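Local coordinates for protein putative agmatinase (Clostridium difficile, PDB 3LHL) that probably hydrolyses agmatine to putrescine and urea, as a manganese-dependent member of the arginase family, at residues P46-D51 and C271-D276; G19-R24 and N135-V140. All coordinates share one frame; numbering follows the deposited sequence.

Interaction 1: residues P46-D51 and C271-D276; sequences PFLDLD and CLIISD
L48 and L50 of the turn at 46-51 set their side chains against L272, I273 and D276 on one flank of the C-terminal helix 258-278. Packing is tightest at L48, whose forked end straddles the tip of I273: CD1 of L48 lies 3.2 Å from CD1 of I273, closer than usual van der Waals contact, and CD2 of L48 lies 3.4 Å from the same methyl. The two side chains cross at about a right angle. Chi1 of I273 is strained at -105°, away from a staggered value, and the close carbons may reflect the same crowding or the limits of a 2.30 Å model. F231 and I234 of helix 229-235 close in on this apolar end. Next along, L50 and L272 slide past each other in opposite directions, CB of L50 meeting CD2 of L272 at 4.0 Å. A chi1 of -70° sets CG of L272 beside its backbone N. The two methyls of L272 reach the strand backbone: CD1 sits 3.8 Å from O of L50, and CD2 touches the carbonyl carbon of D51 at 3.4 Å. The contact is looser at D276, one helical turn beyond L272, where OD1 approaches CD2 of L50 only to 4.1 Å; that oxygen is hydrogen-bonded to the hydroxyl of Y55. The carboxylate of D51 bonds to T43 and to the backbone N of E53. D49 and L50 together face S45 as a G1 beta bulge, so the arrangement is that of a bulged two-stranded antiparallel hairpin, 44-45 with 50-51, laid by its leucines on the last helix of the alpha/beta arginase fold.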
ATOM      1  N   PRO A  46      17.072   8.037  11.211  1.00 17.90           N
ATOM      2  CA  PRO A  46      17.423   8.089  12.633  1.00 18.69           C
ATOM      3  C   PRO A  46      16.403   7.353  13.498  1.00 18.88           C
ATOM      4  O   PRO A  46      16.741   6.834  14.558  1.00 18.99           O
ATOM      5  CB  PRO A  46      17.482   9.591  12.927  1.00 18.06           C
ATOM      6  CG  PRO A  46      16.536  10.181  11.912  1.00 19.75           C
ATOM      7  CD  PRO A  46      16.847   9.389  10.668  1.00 18.01           C
ATOM      8  N   PHE A  47      15.160   7.294  13.029  1.00 19.71           N
ATOM      9  CA  PHE A  47      14.095   6.607  13.759  1.00 19.35           C
ATOM     10  C   PHE A  47      14.332   5.095  13.774  1.00 20.35           C
ATOM     11  O   PHE A  47      14.120   4.441  14.788  1.00 22.00           O
ATOM     12  CB  PHE A  47      12.735   6.905  13.111  1.00 19.20           C
ATOM     13  CG  PHE A  47      11.567   6.252  13.806  1.00 18.93           C
ATOM     14  CD1 PHE A  47      11.229   6.602  15.111  1.00 19.37           C
ATOM     15  CD2 PHE A  47      10.788   5.300  13.145  1.00 19.34           C
ATOM     16  CE1 PHE A  47      10.126   6.010  15.755  1.00 21.22           C
ATOM     17  CE2 PHE A  47       9.682   4.702  13.777  1.00 18.58           C
ATOM     18  CZ  PHE A  47       9.353   5.060  15.084  1.00 18.13           C
ATOM     19  N   LEU A  48      14.777   4.542  12.653  1.00 20.18           N
ATOM     20  CA  LEU A  48      15.017   3.105  12.564  1.00 21.97           C
ATOM     21  C   LEU A  48      16.494   2.736  12.693  1.00 22.15           C
ATOM     22  O   LEU A  48      16.830   1.574  12.923  1.00 21.56           O
ATOM     23  CB  LEU A  48      14.486   2.568  11.226  1.00 18.99           C
ATOM     24  CG  LEU A  48      12.990   2.755  10.946  1.00 18.24           C
ATOM     25  CD1 LEU A  48      12.731   2.586   9.458  1.00 16.05           C
ATOM     26  CD2 LEU A  48      12.169   1.773  11.768  1.00 13.92           C
ATOM     27  N   ASP A  49      17.364   3.731  12.540  1.00 23.92           N
ATOM     28  CA  ASP A  49      18.810   3.533  12.598  1.00 22.25           C
ATOM     29  C   ASP A  49      19.227   2.533  11.522  1.00 22.14           C
ATOM     30  O   ASP A  49      19.938   1.563  11.785  1.00 21.57           O
ATOM     31  CB  ASP A  49      19.247   3.047  13.988  1.00 22.10           C
ATOM     32  CG  ASP A  49      20.761   2.927  14.114  1.00 24.11           C
ATOM     33  OD1 ASP A  49      21.478   3.683  13.421  1.00 21.28           O
ATOM     34  OD2 ASP A  49      21.234   2.085  14.910  1.00 25.39           O
ATOM     35  N   LEU A  50      18.757   2.783  10.305  1.00 22.50           N
ATOM     36  CA  LEU A  50      19.062   1.954   9.145  1.00 21.73           C
ATOM     37  C   LEU A  50      19.384   2.922   8.018  1.00 23.23           C
ATOM     38  O   LEU A  50      18.924   4.062   8.036  1.00 24.42           O
ATOM     39  CB  LEU A  50      17.854   1.093   8.771  1.00 21.73           C
ATOM     40  CG  LEU A  50      17.417   0.027   9.787  1.00 21.61           C
ATOM     41  CD1 LEU A  50      16.121  -0.625   9.322  1.00 17.31           C
ATOM     42  CD2 LEU A  50      18.516  -1.018   9.951  1.00 19.78           C
ATOM     43  N   ASP A  51      20.165   2.478   7.038  1.00 23.27           N
ATOM     44  CA  ASP A  51      20.548   3.341   5.924  1.00 24.02           C
ATOM     45  C   ASP A  51      20.325   2.633   4.591  1.00 24.42           C
ATOM     46  O   ASP A  51      20.802   1.515   4.389  1.00 24.67           O
ATOM     47  CB  ASP A  51      22.031   3.722   6.055  1.00 25.45           C
ATOM     48  CG  ASP A  51      22.395   4.972   5.265  1.00 27.93           C
ATOM     49  OD1 ASP A  51      22.119   5.037   4.050  1.00 30.00           O
ATOM     50  OD2 ASP A  51      22.969   5.898   5.871  1.00 32.56           O
ATOM     51  N   CYS A 271      11.243   0.511   2.695  1.00 19.32           N
ATOM     52  CA  CYS A 271      12.312  -0.183   1.988  1.00 18.91           C
ATOM     53  C   CYS A 271      13.320  -0.672   3.019  1.00 19.58           C
ATOM     54  O   CYS A 271      13.765  -1.817   2.976  1.00 20.85           O
ATOM     55  CB  CYS A 271      13.009   0.750   0.992  1.00 19.17           C
ATOM     56  SG  CYS A 271      12.089   1.067  -0.536  1.00 21.85           S
ATOM     57  N   LEU A 272      13.678   0.204   3.951  1.00 19.31           N
ATOM     58  CA  LEU A 272      14.631  -0.153   4.988  1.00 20.06           C
ATOM     59  C   LEU A 272      14.140  -1.368   5.772  1.00 20.33           C
ATOM     60  O   LEU A 272      14.841  -2.372   5.897  1.00 18.84           O
ATOM     61  CB  LEU A 272      14.849   1.035   5.926  1.00 19.34           C
ATOM     62  CG  LEU A 272      15.613   2.199   5.287  1.00 21.22           C
ATOM     63  CD1 LEU A 272      15.635   3.395   6.222  1.00 20.04           C
ATOM     64  CD2 LEU A 272      17.030   1.746   4.953  1.00 20.94           C
ATOM     65  N   ILE A 273      12.920  -1.275   6.281  1.00 19.88           N
ATOM     66  CA  ILE A 273      12.318  -2.351   7.054  1.00 21.87           C
ATOM     67  C   ILE A 273      12.320  -3.694   6.326  1.00 21.21           C
ATOM     68  O   ILE A 273      12.731  -4.709   6.884  1.00 19.79           O
ATOM     69  CB  ILE A 273      10.873  -1.958   7.462  1.00 24.51           C
ATOM     70  CG1 ILE A 273      10.862  -1.577   8.937  1.00 25.84           C
ATOM     71  CG2 ILE A 273       9.885  -3.075   7.168  1.00 27.80           C
ATOM     72  CD1 ILE A 273      11.847  -0.499   9.274  1.00 27.28           C
ATOM     73  N   ILE A 274      11.863  -3.695   5.080  1.00 20.60           N
ATOM     74  CA  ILE A 274      11.805  -4.922   4.301  1.00 20.96           C
ATOM     75  C   ILE A 274      13.208  -5.401   3.931  1.00 21.13           C
ATOM     76  O   ILE A 274      13.527  -6.582   4.083  1.00 18.11           O
ATOM     77  CB  ILE A 274      10.966  -4.716   3.010  1.00 19.60           C
ATOM     78  CG1 ILE A 274       9.546  -4.287   3.382  1.00 18.38           C
ATOM     79  CG2 ILE A 274      10.911  -6.007   2.202  1.00 18.85           C
ATOM     80  CD1 ILE A 274       8.705  -3.874   2.198  1.00 18.64           C
ATOM     81  N   SER A 275      14.044  -4.481   3.462  1.00 21.98           N
ATOM     82  CA  SER A 275      15.405  -4.827   3.067  1.00 24.41           C
ATOM     83  C   SER A 275      16.199  -5.443   4.209  1.00 25.94           C
ATOM     84  O   SER A 275      16.969  -6.384   4.003  1.00 26.34           O
ATOM     85  CB  SER A 275      16.139  -3.592   2.549  1.00 23.08           C
ATOM     86  OG  SER A 275      15.554  -3.135   1.345  1.00 25.42           O
ATOM     87  N   ASP A 276      16.003  -4.922   5.415  1.00 27.08           N
ATOM     88  CA  ASP A 276      16.722  -5.431   6.573  1.00 28.93           C
ATOM     89  C   ASP A 276      16.325  -6.859   6.919  1.00 30.18           C
ATOM     90  O   ASP A 276      17.176  -7.668   7.288  1.00 28.61           O
ATOM     91  CB  ASP A 276      16.498  -4.531   7.789  1.00 28.67           C
ATOM     92  CG  ASP A 276      17.363  -4.932   8.970  1.00 29.75           C
ATOM     93  OD1 ASP A 276      18.600  -4.922   8.819  1.00 31.10           O
ATOM     94  OD2 ASP A 276      16.812  -5.261  10.042  1.00 31.01           O
TER

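Interaction 2: residues G19-R24 and N135-V140. With PO4 (phosphate ion), chain F.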
ATOM      1  N   GLY A  19      -7.288   5.299 -13.547  1.00 20.15           N
ATOM      2  CA  GLY A  19      -8.398   5.071 -14.454  1.00 20.91           C
ATOM      3  C   GLY A  19      -9.802   4.899 -13.897  1.00 22.72           C
ATOM      4  O   GLY A  19     -10.765   5.176 -14.614  1.00 24.14           O
ATOM      5  N   THR A  20      -9.953   4.445 -12.653  1.00 21.02           N
ATOM      6  CA  THR A  20     -11.298   4.282 -12.107  1.00 21.90           C
ATOM      7  C   THR A  20     -11.690   5.393 -11.140  1.00 22.23           C
ATOM      8  O   THR A  20     -12.711   5.295 -10.460  1.00 21.01           O
ATOM      9  CB  THR A  20     -11.484   2.911 -11.408  1.00 22.42           C
ATOM     10  OG1 THR A  20     -10.915   2.950 -10.097  1.00 21.09           O
ATOM     11  CG2 THR A  20     -10.815   1.800 -12.215  1.00 22.54           C
ATOM     12  N   THR A  21     -10.880   6.449 -11.088  1.00 22.56           N
ATOM     13  CA  THR A  21     -11.154   7.596 -10.219  1.00 22.53           C
ATOM     14  C   THR A  21     -11.802   8.671 -11.083  1.00 22.17           C
ATOM     15  O   THR A  21     -11.203   9.125 -12.054  1.00 21.21           O
ATOM     16  CB  THR A  21      -9.860   8.164  -9.608  1.00 25.25           C
ATOM     17  OG1 THR A  21      -9.133   7.114  -8.954  1.00 26.59           O
ATOM     18  CG2 THR A  21     -10.185   9.258  -8.598  1.00 24.14           C
ATOM     19  N   SER A  22     -13.008   9.092 -10.719  1.00 20.82           N
ATOM     20  CA  SER A  22     -13.734  10.084 -11.509  1.00 22.10           C
ATOM     21  C   SER A  22     -13.592  11.557 -11.122  1.00 21.47           C
ATOM     22  O   SER A  22     -13.082  12.365 -11.904  1.00 20.07           O
ATOM     23  CB  SER A  22     -15.224   9.726 -11.537  1.00 21.55           C
ATOM     24  OG  SER A  22     -15.414   8.387 -11.966  1.00 26.36           O
ATOM     25  N   ASN A  23     -14.049  11.913  -9.924  1.00 20.48           N
ATOM     26  CA  ASN A  23     -13.991  13.305  -9.494  1.00 21.16           C
ATOM     27  C   ASN A  23     -12.642  13.823  -9.018  1.00 19.75           C
ATOM     28  O   ASN A  23     -12.401  15.030  -9.056  1.00 19.05           O
ATOM     29  CB  ASN A  23     -15.024  13.565  -8.396  1.00 24.99           C
ATOM     30  CG  ASN A  23     -16.440  13.291  -8.855  1.00 29.56           C
ATOM     31  OD1 ASN A  23     -16.818  13.639  -9.976  1.00 32.24           O
ATOM     32  ND2 ASN A  23     -17.236  12.672  -7.988  1.00 31.20           N
ATOM     33  N   ARG A  24     -11.756  12.926  -8.597  1.00 17.59           N
ATOM     34  CA  ARG A  24     -10.461  13.350  -8.071  1.00 17.35           C
ATOM     35  C   ARG A  24      -9.248  12.688  -8.713  1.00 18.69           C
ATOM     36  O   ARG A  24      -8.455  12.025  -8.038  1.00 20.37           O
ATOM     37  CB  ARG A  24     -10.447  13.110  -6.561  1.00 16.93           C
ATOM     38  CG  ARG A  24     -11.533  13.882  -5.825  1.00 15.39           C
ATOM     39  CD  ARG A  24     -11.069  15.295  -5.497  1.00 17.86           C
ATOM     40  NE  ARG A  24     -10.165  15.283  -4.349  1.00 17.10           N
ATOM     41  CZ  ARG A  24      -9.639  16.365  -3.791  1.00 17.38           C
ATOM     42  NH1 ARG A  24      -9.915  17.563  -4.283  1.00 17.66           N
ATOM     43  NH2 ARG A  24      -8.869  16.251  -2.715  1.00 15.82           N
ATOM     44  N   ASN A 135     -14.632  -3.381 -10.237  1.00 24.19           N
ATOM     45  CA  ASN A 135     -13.214  -3.103 -10.078  1.00 24.29           C
ATOM     46  C   ASN A 135     -13.003  -1.607  -9.971  1.00 23.48           C
ATOM     47  O   ASN A 135     -13.018  -0.885 -10.968  1.00 22.96           O
ATOM     48  CB  ASN A 135     -12.427  -3.680 -11.256  1.00 25.47           C
ATOM     49  CG  ASN A 135     -12.517  -5.193 -11.320  1.00 27.30           C
ATOM     50  OD1 ASN A 135     -12.239  -5.879 -10.337  1.00 26.49           O
ATOM     51  ND2 ASN A 135     -12.910  -5.722 -12.473  1.00 26.41           N
ATOM     52  N   SER A 136     -12.815  -1.155  -8.737  1.00 21.95           N
ATOM     53  CA  SER A 136     -12.617   0.251  -8.425  1.00 20.95           C
ATOM     54  C   SER A 136     -11.672   0.359  -7.239  1.00 20.57           C
ATOM     55  O   SER A 136     -11.413  -0.631  -6.549  1.00 21.13           O
ATOM     56  CB  SER A 136     -13.966   0.881  -8.067  1.00 21.68           C
ATOM     57  OG  SER A 136     -13.808   2.130  -7.419  1.00 23.53           O
ATOM     58  N   HIS A 137     -11.154   1.558  -6.997  1.00 19.25           N
ATOM     59  CA  HIS A 137     -10.262   1.751  -5.862  1.00 18.26           C
ATOM     60  C   HIS A 137     -11.044   1.533  -4.563  1.00 17.25           C
ATOM     61  O   HIS A 137     -10.471   1.162  -3.538  1.00 16.33           O
ATOM     62  CB  HIS A 137      -9.666   3.169  -5.873  1.00 17.00           C
ATOM     63  CG  HIS A 137     -10.688   4.264  -5.919  1.00 16.64           C
ATOM     64  ND1 HIS A 137     -11.226   4.734  -7.099  1.00 19.06           N
ATOM     65  CD2 HIS A 137     -11.262   4.992  -4.929  1.00 16.22           C
ATOM     66  CE1 HIS A 137     -12.084   5.706  -6.836  1.00 17.16           C
ATOM     67  NE2 HIS A 137     -12.125   5.882  -5.528  1.00 17.12           N
ATOM     68  N   ALA A 138     -12.358   1.745  -4.628  1.00 16.91           N
ATOM     69  CA  ALA A 138     -13.242   1.611  -3.466  1.00 16.85           C
ATOM     70  C   ALA A 138     -13.772   0.205  -3.183  1.00 18.59           C
ATOM     71  O   ALA A 138     -14.490  -0.004  -2.198  1.00 17.07           O
ATOM     72  CB  ALA A 138     -14.417   2.572  -3.610  1.00 15.36           C
ATOM     73  N   THR A 139     -13.429  -0.758  -4.034  1.00 18.34           N
ATOM     74  CA  THR A 139     -13.893  -2.128  -3.845  1.00 17.41           C
ATOM     75  C   THR A 139     -12.718  -3.093  -3.772  1.00 18.11           C
ATOM     76  O   THR A 139     -12.916  -4.300  -3.654  1.00 19.21           O
ATOM     77  CB  THR A 139     -14.775  -2.593  -5.022  1.00 16.89           C
ATOM     78  OG1 THR A 139     -13.952  -2.745  -6.184  1.00 16.35           O
ATOM     79  CG2 THR A 139     -15.883  -1.574  -5.324  1.00 13.51           C
ATOM     80  N   VAL A 140     -11.500  -2.566  -3.837  1.00 16.97           N
ATOM     81  CA  VAL A 140     -10.309  -3.409  -3.841  1.00 17.01           C
ATOM     82  C   VAL A 140     -10.224  -4.477  -2.743  1.00 18.08           C
ATOM     83  O   VAL A 140      -9.875  -5.624  -3.026  1.00 18.18           O
ATOM     84  CB  VAL A 140      -9.004  -2.545  -3.831  1.00 17.23           C
ATOM     85  CG1 VAL A 140      -8.826  -1.844  -2.483  1.00 15.76           C
ATOM     86  CG2 VAL A 140      -7.803  -3.425  -4.156  1.00 16.22           C
TER
HETATM   87  P   PO4 F 305     -14.172   9.353  -7.299  1.00 28.72           P
HETATM   88  O1  PO4 F 305     -14.727   9.017  -5.962  1.00 28.28           O
HETATM   89  O2  PO4 F 305     -13.638   8.124  -7.939  1.00 27.35           O
HETATM   90  O3  PO4 F 305     -15.246   9.925  -8.152  1.00 30.38           O
HETATM   91  O4  PO4 F 305     -13.076  10.348  -7.142  1.00 28.41           O
HETATM   92  O   HOH W   1     -14.614   3.272  -9.914  1.00 24.56           O
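Beside the manganese site of the arginase fold, two loops following strands of the parallel sheet meet where T20 and T21 approach H137, whose side chain is about 4 Å from a bound manganese ion and from those of H98 and E248. OG1 of T20 stands between its backbone N and carbonyl carbon (chi1 80°) and accepts a weak, bent bond from N of H137, 3.4 Å away with an N-H...O angle of 135°. OG1 of T20 also lies at the edge of the imidazole, near its plane, 3.5 Å from ND1 of H137, while OG1 of T21 comes obliquely to that nitrogen. Both threonine hydroxyls are hydrogen-bonded to the carboxylate of E97, which thus ties this side of the loop down. OG of S136 lies over one face of the H137 ring, offset toward the rim; it also closes an ST turn by accepting from N of A138. A water bridges the loops, donating to O of T20 and bonding to OG of S136. A phosphate, probably from the crystallisation liquor, is gripped by successive backbone N-H groups: N of S22 reaches its O2, N of R24 more weakly its O4, and Y130 adds its hydroxyl. N of N23 points almost straight at phosphate O3, at 2.9 Å and 178°, and CE1 of H137 meets phosphate O2 edge-on at 3.1 Å.

From the N terminus, the chain leaves strand 10-15 and passes 19-24, the first half of interaction 2, then helix 30-38 and the turn 46-51, which opens interaction 1. Residues 135-140 close the first loop, spanning about 110 residues; the second closes only at 271-276, near the C terminus. The two loops therefore cross, since the segments alternate. Interaction 2 joins loops after strands 10-15 and 115-120 next to the metal ions, whereas interaction 1 fastens an early hairpin to the last helix, away from the annotated sites. They lie on opposite sides of the chain's centre, nearest atoms about 18 Å apart.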